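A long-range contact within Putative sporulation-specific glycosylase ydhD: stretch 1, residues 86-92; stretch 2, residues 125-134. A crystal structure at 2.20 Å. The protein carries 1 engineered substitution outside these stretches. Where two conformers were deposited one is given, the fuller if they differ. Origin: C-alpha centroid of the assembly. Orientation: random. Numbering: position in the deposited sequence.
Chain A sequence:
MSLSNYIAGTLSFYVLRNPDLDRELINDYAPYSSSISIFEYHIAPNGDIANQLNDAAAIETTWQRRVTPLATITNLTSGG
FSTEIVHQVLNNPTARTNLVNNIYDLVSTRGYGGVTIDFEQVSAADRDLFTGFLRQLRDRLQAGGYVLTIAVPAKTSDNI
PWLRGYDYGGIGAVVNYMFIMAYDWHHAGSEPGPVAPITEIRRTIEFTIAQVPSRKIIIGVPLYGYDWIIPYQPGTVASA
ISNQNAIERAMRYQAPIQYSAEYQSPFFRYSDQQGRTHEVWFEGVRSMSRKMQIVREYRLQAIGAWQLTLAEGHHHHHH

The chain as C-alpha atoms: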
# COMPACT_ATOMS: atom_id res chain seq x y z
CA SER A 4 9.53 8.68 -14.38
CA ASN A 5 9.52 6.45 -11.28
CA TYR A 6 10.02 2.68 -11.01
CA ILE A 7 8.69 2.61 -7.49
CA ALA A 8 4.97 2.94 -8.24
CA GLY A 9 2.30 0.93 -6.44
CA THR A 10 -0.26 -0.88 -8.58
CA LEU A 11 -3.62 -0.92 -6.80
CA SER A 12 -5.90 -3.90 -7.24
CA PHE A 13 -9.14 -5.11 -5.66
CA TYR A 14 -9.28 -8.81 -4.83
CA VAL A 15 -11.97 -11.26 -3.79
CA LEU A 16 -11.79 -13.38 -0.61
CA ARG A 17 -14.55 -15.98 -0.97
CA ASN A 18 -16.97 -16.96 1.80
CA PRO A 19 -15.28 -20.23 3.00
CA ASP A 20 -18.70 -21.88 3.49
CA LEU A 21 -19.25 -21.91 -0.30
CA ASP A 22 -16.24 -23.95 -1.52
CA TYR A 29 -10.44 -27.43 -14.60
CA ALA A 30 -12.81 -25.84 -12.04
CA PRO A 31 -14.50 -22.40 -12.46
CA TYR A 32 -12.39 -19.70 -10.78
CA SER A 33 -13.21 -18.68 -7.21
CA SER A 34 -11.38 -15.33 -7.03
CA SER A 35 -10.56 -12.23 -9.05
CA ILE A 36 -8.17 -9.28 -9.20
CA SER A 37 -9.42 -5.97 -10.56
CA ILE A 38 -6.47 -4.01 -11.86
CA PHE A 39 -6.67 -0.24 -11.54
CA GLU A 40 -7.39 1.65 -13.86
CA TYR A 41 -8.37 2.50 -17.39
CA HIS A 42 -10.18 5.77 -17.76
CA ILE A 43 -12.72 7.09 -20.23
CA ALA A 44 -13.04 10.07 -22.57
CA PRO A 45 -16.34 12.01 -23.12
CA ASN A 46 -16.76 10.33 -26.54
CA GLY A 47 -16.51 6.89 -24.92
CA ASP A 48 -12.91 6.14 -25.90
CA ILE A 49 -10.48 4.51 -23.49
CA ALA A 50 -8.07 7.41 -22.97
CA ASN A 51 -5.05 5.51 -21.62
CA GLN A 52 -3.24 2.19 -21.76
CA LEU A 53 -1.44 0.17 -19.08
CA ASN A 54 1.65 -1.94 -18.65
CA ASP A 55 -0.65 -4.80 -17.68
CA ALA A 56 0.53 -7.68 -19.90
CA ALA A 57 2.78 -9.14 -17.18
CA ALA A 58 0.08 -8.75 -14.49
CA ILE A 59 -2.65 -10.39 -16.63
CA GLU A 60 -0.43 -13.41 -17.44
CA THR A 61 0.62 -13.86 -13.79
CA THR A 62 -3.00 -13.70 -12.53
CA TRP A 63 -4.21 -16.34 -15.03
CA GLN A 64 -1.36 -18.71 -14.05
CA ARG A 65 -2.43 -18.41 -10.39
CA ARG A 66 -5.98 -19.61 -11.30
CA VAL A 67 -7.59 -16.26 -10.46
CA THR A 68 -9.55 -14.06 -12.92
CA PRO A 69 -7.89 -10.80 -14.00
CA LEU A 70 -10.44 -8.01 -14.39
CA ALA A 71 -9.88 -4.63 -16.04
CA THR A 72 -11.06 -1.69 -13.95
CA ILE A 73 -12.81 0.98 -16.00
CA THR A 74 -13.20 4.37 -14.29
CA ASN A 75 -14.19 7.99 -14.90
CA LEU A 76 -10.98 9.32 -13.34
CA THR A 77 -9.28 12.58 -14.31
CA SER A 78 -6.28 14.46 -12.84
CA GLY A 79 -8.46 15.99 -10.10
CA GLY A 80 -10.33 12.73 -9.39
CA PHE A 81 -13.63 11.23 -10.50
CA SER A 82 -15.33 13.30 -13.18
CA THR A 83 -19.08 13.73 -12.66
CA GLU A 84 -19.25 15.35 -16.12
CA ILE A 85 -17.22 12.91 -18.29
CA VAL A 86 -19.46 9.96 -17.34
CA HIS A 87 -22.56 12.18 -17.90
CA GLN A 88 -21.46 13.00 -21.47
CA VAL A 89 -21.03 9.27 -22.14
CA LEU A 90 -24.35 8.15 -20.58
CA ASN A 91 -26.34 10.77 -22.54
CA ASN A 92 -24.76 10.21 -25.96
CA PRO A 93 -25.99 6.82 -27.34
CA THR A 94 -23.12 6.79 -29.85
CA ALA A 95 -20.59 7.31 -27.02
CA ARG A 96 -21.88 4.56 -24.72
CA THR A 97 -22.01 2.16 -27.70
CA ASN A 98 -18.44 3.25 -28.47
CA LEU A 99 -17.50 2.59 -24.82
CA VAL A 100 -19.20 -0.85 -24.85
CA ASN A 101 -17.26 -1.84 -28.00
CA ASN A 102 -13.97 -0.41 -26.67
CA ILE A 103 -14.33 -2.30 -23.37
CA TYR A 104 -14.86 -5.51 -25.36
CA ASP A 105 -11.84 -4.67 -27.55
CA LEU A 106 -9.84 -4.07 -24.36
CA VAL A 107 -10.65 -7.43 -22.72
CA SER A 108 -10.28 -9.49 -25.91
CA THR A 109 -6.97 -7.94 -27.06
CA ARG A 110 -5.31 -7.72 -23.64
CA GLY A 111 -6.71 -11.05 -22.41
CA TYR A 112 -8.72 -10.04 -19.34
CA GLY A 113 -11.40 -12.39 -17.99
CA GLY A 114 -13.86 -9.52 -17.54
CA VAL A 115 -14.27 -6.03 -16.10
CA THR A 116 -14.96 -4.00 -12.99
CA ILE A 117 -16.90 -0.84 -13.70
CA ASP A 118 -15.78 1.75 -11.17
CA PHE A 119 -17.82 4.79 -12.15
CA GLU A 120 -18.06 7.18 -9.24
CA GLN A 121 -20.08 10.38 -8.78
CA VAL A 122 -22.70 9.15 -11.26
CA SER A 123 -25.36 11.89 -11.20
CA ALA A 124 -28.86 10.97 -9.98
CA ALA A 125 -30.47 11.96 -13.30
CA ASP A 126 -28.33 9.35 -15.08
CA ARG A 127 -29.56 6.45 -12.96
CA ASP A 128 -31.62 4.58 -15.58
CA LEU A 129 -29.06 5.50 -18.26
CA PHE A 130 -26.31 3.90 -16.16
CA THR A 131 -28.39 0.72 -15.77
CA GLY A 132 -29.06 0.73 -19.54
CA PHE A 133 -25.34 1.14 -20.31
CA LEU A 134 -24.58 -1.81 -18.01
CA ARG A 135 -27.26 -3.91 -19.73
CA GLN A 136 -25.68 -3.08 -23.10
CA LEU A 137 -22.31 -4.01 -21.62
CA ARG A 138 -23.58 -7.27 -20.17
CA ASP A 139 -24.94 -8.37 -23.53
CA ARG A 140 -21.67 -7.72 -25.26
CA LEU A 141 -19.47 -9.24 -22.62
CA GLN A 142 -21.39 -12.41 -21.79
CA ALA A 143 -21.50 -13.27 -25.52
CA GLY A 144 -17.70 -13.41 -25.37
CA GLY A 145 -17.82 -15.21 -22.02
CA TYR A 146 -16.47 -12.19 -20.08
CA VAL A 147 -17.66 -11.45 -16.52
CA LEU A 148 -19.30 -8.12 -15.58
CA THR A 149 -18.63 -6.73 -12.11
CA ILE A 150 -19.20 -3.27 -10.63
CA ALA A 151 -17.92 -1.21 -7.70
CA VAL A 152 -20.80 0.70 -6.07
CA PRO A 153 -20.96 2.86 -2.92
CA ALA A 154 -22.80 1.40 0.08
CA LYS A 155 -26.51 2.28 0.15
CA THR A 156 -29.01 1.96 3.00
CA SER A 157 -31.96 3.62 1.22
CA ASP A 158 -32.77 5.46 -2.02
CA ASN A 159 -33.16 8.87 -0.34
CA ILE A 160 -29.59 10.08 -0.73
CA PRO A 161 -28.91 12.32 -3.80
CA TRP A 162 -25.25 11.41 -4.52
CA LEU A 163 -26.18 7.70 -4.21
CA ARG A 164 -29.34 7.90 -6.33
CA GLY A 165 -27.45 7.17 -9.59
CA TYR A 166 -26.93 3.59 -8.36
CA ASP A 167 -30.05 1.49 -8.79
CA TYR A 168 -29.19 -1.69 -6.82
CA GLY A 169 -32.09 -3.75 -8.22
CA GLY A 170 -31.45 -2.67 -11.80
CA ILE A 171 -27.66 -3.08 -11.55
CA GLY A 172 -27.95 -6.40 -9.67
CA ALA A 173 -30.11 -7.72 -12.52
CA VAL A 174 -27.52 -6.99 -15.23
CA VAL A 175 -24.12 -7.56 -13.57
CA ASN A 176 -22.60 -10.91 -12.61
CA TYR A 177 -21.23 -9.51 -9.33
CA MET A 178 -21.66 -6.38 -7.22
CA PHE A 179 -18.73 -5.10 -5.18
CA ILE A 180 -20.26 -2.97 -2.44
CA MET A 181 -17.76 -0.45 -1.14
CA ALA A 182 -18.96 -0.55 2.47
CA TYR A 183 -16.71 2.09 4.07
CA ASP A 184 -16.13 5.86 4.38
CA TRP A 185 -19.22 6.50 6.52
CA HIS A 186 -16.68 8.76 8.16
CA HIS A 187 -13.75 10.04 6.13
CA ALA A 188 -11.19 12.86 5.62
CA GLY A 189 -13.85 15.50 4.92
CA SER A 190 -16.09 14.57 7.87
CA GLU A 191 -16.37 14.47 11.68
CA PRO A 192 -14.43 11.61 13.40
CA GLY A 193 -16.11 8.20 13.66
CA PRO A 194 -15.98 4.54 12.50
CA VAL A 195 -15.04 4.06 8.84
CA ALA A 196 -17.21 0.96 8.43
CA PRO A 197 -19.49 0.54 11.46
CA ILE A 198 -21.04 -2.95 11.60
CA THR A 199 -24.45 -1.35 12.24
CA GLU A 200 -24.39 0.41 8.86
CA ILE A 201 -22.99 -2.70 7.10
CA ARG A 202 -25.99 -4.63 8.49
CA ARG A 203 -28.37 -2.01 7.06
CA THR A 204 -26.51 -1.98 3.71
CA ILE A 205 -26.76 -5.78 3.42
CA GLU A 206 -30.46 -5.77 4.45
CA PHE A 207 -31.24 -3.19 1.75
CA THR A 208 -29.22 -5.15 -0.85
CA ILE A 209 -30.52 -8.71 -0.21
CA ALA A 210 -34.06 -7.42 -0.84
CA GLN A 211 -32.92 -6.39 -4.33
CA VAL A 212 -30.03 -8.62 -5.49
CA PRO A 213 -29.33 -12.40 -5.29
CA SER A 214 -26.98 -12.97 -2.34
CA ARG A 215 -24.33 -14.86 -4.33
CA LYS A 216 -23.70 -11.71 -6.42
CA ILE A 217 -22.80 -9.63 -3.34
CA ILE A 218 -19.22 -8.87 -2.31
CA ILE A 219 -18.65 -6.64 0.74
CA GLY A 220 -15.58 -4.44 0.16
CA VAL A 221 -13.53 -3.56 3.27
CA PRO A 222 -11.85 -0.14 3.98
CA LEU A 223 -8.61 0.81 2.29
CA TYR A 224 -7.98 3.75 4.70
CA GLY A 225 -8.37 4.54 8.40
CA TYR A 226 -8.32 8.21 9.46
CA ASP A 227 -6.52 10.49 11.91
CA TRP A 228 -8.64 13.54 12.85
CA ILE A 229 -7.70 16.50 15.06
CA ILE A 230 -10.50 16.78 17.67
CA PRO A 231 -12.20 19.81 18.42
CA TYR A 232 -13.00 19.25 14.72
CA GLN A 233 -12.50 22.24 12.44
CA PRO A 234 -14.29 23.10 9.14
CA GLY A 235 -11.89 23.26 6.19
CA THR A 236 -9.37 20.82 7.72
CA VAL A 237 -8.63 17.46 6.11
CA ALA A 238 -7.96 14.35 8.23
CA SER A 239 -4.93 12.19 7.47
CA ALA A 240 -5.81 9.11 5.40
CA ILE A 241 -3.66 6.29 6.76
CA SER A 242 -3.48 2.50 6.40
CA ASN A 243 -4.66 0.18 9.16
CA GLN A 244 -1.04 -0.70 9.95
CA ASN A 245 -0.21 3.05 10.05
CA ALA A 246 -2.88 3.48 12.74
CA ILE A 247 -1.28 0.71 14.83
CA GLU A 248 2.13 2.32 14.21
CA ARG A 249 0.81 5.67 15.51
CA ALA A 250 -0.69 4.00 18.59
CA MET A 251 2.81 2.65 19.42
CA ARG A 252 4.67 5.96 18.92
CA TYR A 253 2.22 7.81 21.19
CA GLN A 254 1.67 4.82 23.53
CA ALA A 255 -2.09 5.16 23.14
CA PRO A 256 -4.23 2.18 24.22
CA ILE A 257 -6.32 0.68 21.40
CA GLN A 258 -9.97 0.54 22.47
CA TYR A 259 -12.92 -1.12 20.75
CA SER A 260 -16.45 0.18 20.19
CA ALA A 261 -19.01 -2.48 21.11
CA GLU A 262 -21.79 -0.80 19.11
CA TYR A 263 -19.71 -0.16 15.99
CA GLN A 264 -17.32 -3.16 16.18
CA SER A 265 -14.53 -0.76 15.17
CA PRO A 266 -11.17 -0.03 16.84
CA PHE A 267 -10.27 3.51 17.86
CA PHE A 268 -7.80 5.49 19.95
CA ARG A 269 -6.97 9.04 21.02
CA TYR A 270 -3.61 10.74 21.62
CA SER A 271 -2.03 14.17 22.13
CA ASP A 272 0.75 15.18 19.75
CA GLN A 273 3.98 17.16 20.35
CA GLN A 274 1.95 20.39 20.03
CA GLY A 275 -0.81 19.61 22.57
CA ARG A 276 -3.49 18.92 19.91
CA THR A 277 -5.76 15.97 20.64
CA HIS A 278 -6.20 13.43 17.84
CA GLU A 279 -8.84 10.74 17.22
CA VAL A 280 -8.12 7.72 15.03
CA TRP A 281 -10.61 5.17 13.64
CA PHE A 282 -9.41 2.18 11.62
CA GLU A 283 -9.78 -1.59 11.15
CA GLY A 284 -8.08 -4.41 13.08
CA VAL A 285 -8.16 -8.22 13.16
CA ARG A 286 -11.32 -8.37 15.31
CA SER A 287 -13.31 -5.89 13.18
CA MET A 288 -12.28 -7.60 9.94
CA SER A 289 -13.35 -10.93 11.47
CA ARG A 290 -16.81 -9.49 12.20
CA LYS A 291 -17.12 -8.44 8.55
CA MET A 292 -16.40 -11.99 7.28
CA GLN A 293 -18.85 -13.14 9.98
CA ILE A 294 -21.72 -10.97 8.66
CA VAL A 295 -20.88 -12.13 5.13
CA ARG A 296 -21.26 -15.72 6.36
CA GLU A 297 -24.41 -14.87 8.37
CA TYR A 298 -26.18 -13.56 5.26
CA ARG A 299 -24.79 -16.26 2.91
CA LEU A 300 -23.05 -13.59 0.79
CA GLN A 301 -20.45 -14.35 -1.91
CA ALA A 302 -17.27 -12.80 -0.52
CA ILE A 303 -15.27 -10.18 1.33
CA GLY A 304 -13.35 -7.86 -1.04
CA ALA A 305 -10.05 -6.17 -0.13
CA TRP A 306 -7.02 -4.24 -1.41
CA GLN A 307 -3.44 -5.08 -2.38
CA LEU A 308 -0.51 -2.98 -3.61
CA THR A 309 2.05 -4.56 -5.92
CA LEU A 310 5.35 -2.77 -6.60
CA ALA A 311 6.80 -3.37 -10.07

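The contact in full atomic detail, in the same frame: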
# COMPACT_ATOMS: atom_id res chain seq x y z
N VAL A 86 -18.52 11.08 -17.34
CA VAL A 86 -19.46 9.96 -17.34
C VAL A 86 -20.87 10.38 -17.80
O VAL A 86 -21.55 9.62 -18.50
CB VAL A 86 -19.47 9.17 -15.97
CG1 VAL A 86 -20.03 10.01 -14.83
CG2 VAL A 86 -20.21 7.85 -16.09
N HIS A 87 -21.28 11.61 -17.46
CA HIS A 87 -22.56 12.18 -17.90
C HIS A 87 -22.64 12.35 -19.42
O HIS A 87 -23.67 12.05 -20.03
CB HIS A 87 -22.81 13.52 -17.20
CG HIS A 87 -24.13 14.14 -17.52
ND1 HIS A 87 -25.27 13.91 -16.78
CD2 HIS A 87 -24.50 15.01 -18.50
CE1 HIS A 87 -26.28 14.59 -17.29
NE2 HIS A 87 -25.84 15.26 -18.34
N GLN A 88 -21.54 12.80 -20.02
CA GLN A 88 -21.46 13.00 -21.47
C GLN A 88 -21.51 11.67 -22.22
O GLN A 88 -21.99 11.61 -23.35
CB GLN A 88 -20.18 13.76 -21.84
CG GLN A 88 -20.21 15.25 -21.52
CD GLN A 88 -18.88 15.94 -21.78
OE1 GLN A 88 -17.87 15.63 -21.14
NE2 GLN A 88 -18.87 16.87 -22.72
N VAL A 89 -21.00 10.62 -21.59
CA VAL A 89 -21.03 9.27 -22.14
C VAL A 89 -22.44 8.67 -22.04
O VAL A 89 -22.99 8.18 -23.04
CB VAL A 89 -20.00 8.35 -21.44
CG1 VAL A 89 -20.21 6.89 -21.83
CG2 VAL A 89 -18.59 8.78 -21.79
N LEU A 90 -23.04 8.74 -20.85
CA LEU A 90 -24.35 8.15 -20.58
C LEU A 90 -25.51 8.80 -21.34
O LEU A 90 -26.57 8.19 -21.49
CB LEU A 90 -24.63 8.13 -19.07
CG LEU A 90 -23.79 7.20 -18.19
CD1 LEU A 90 -24.21 7.29 -16.73
CD2 LEU A 90 -23.84 5.75 -18.66
N ASN A 91 -25.30 10.02 -21.83
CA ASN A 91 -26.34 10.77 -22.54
C ASN A 91 -26.15 10.83 -24.06
O ASN A 91 -27.04 11.28 -24.78
CB ASN A 91 -26.50 12.17 -21.94
CG ASN A 91 -27.13 12.14 -20.56
OD1 ASN A 91 -28.34 12.32 -20.41
ND2 ASN A 91 -26.31 11.91 -19.54
N ASN A 92 -24.99 10.38 -24.53
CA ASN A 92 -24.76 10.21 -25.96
C ASN A 92 -24.76 8.72 -26.30
O ASN A 92 -23.81 8.01 -25.95
CB ASN A 92 -23.44 10.89 -26.37
CG ASN A 92 -23.15 10.78 -27.87
OD1 ASN A 92 -24.05 10.56 -28.68
ND2 ASN A 92 -21.88 10.94 -28.23
N ALA A 125 -29.65 11.89 -12.09
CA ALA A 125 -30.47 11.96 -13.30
C ALA A 125 -30.11 10.86 -14.30
O ALA A 125 -30.92 10.48 -15.14
CB ALA A 125 -30.33 13.32 -13.96
N ASP A 126 -28.88 10.35 -14.18
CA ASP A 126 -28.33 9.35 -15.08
C ASP A 126 -28.48 7.93 -14.54
O ASP A 126 -27.74 7.04 -14.96
CB ASP A 126 -26.84 9.63 -15.29
CG ASP A 126 -26.59 10.90 -16.07
OD1 ASP A 126 -27.55 11.47 -16.63
OD2 ASP A 126 -25.42 11.33 -16.13
N ARG A 127 -29.45 7.72 -13.66
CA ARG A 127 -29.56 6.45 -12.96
C ARG A 127 -30.07 5.30 -13.85
O ARG A 127 -29.50 4.20 -13.81
CB ARG A 127 -30.35 6.61 -11.65
CG ARG A 127 -31.86 6.51 -11.69
CD ARG A 127 -32.32 5.28 -10.93
NE ARG A 127 -31.76 5.21 -9.58
CZ ARG A 127 -32.28 4.52 -8.57
NH1 ARG A 127 -33.39 3.81 -8.73
NH2 ARG A 127 -31.67 4.53 -7.39
N ASP A 128 -31.09 5.57 -14.66
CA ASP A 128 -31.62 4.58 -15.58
C ASP A 128 -30.73 4.44 -16.82
O ASP A 128 -30.67 3.38 -17.43
CB ASP A 128 -33.07 4.93 -15.95
CG ASP A 128 -34.04 4.67 -14.80
OD1 ASP A 128 -35.22 5.06 -14.91
OD2 ASP A 128 -33.62 4.06 -13.79
N LEU A 129 -30.02 5.51 -17.15
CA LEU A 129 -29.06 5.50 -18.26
C LEU A 129 -27.82 4.68 -17.93
O LEU A 129 -27.23 4.05 -18.81
CB LEU A 129 -28.66 6.93 -18.64
CG LEU A 129 -29.77 7.85 -19.16
CD1 LEU A 129 -29.25 9.27 -19.27
CD2 LEU A 129 -30.34 7.38 -20.49
N PHE A 130 -27.43 4.70 -16.65
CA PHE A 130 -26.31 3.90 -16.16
C PHE A 130 -26.67 2.42 -16.19
O PHE A 130 -25.88 1.61 -16.66
CB PHE A 130 -25.90 4.34 -14.74
CG PHE A 130 -24.62 3.71 -14.25
CD1 PHE A 130 -24.47 3.40 -12.90
CD2 PHE A 130 -23.57 3.43 -15.12
CE1 PHE A 130 -23.30 2.83 -12.43
CE2 PHE A 130 -22.40 2.84 -14.65
CZ PHE A 130 -22.26 2.54 -13.30
N THR A 131 -27.87 2.08 -15.72
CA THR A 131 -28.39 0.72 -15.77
C THR A 131 -28.46 0.20 -17.22
O THR A 131 -28.05 -0.93 -17.49
CB THR A 131 -29.78 0.62 -15.10
OG1 THR A 131 -29.69 1.18 -13.78
CG2 THR A 131 -30.26 -0.83 -15.01
N GLY A 132 -28.97 1.04 -18.12
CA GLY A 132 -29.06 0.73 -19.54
C GLY A 132 -27.70 0.48 -20.19
O GLY A 132 -27.55 -0.46 -20.97
N PHE A 133 -26.72 1.32 -19.85
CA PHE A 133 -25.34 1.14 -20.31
C PHE A 133 -24.78 -0.21 -19.85
O PHE A 133 -24.10 -0.90 -20.62
CB PHE A 133 -24.45 2.29 -19.82
CG PHE A 133 -22.99 1.97 -19.84
CD1 PHE A 133 -22.27 1.95 -21.03
CD2 PHE A 133 -22.31 1.68 -18.65
CE1 PHE A 133 -20.92 1.63 -21.04
CE2 PHE A 133 -20.96 1.36 -18.66
CZ PHE A 133 -20.27 1.34 -19.85
N LEU A 134 -25.06 -0.57 -18.60
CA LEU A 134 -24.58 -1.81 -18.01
C LEU A 134 -25.27 -3.04 -18.59
O LEU A 134 -24.65 -4.10 -18.68
CB LEU A 134 -24.74 -1.78 -16.48
CG LEU A 134 -23.85 -0.80 -15.71
CD1 LEU A 134 -24.36 -0.71 -14.31
CD2 LEU A 134 -22.37 -1.18 -15.72
O HOH W 1 -29.57 12.54 -18.15

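The polar part of this contact centres on Asp126, a buried carboxylate that is served by two donors from the other stretch. Asn91 ND2 donates to Asp126 OD1 over 3.2 Å, and the N-H...O angle of 171° makes this a nearly straight hydrogen bond. His87 ND1 lies closer to the second oxygen, Asp126 OD2, at 2.7 Å, but the N-H...O angle is only 121°, so despite its short length this bond is weak. Aspartate suits the position: its CA-to-CB bond points toward the other stretch, and with chi1 in the m rotamer its short carboxylate offers a separate oxygen to each donor.

The two donors sit four residues apart, and both side chains come to the same carboxylate. Both CA-to-CB bonds run sideways, and the ends of the side chains come nearer. Histidine suits its place because the imidazole carries an N-H donor at that nearer end. The amide of Asn91 does double duty: its ND2 also donates to His87 O at 2.7 Å, so the side chain is held against its own chain while it reaches across. A primary amide, with two hydrogens on one nitrogen, is well suited to this. Its oxygen is used as well, since water 1 donates to Asn91 OD1 at 2.6 Å and to Asp126 OD1 at 2.7 Å, bridging the two side chains beside their direct bond.

Next to this polar cluster lies the apolar core, built around Leu90. Its side chain points toward the second stretch and, with 117 Å² covered, gives up more surface to the partner than any other residue here. The branched end reaches from the N-cap residue Asp126 to Phe130 and Phe133: Leu90 CD1 lies 3.8 Å from Asp126 CB and 3.9 Å from Phe130 CB, while Leu90 CD2 lies 3.7 Å from Phe133 CB. Forked leucine can thus touch both phenylalanines at once, and these, buried and apolar, suit such a neighbour.

Leu129, partly exposed, adds an apolar side chain at the margin. The backbones come near here, with Leu90 CA and Leu129 CA 5.9 Å apart and Leu90 CB and Leu129 CB 4.2 Å apart. Leu129 CD1 lies 3.6 Å from Leu90 O and 3.4 Å from Asn91 OD1, laying hydrocarbon against both oxygens.

The helix axes cross at 68° and approach no closer than 10.3 Å, so side chains must fill the gap between them. The contact buries 362 Å² in all.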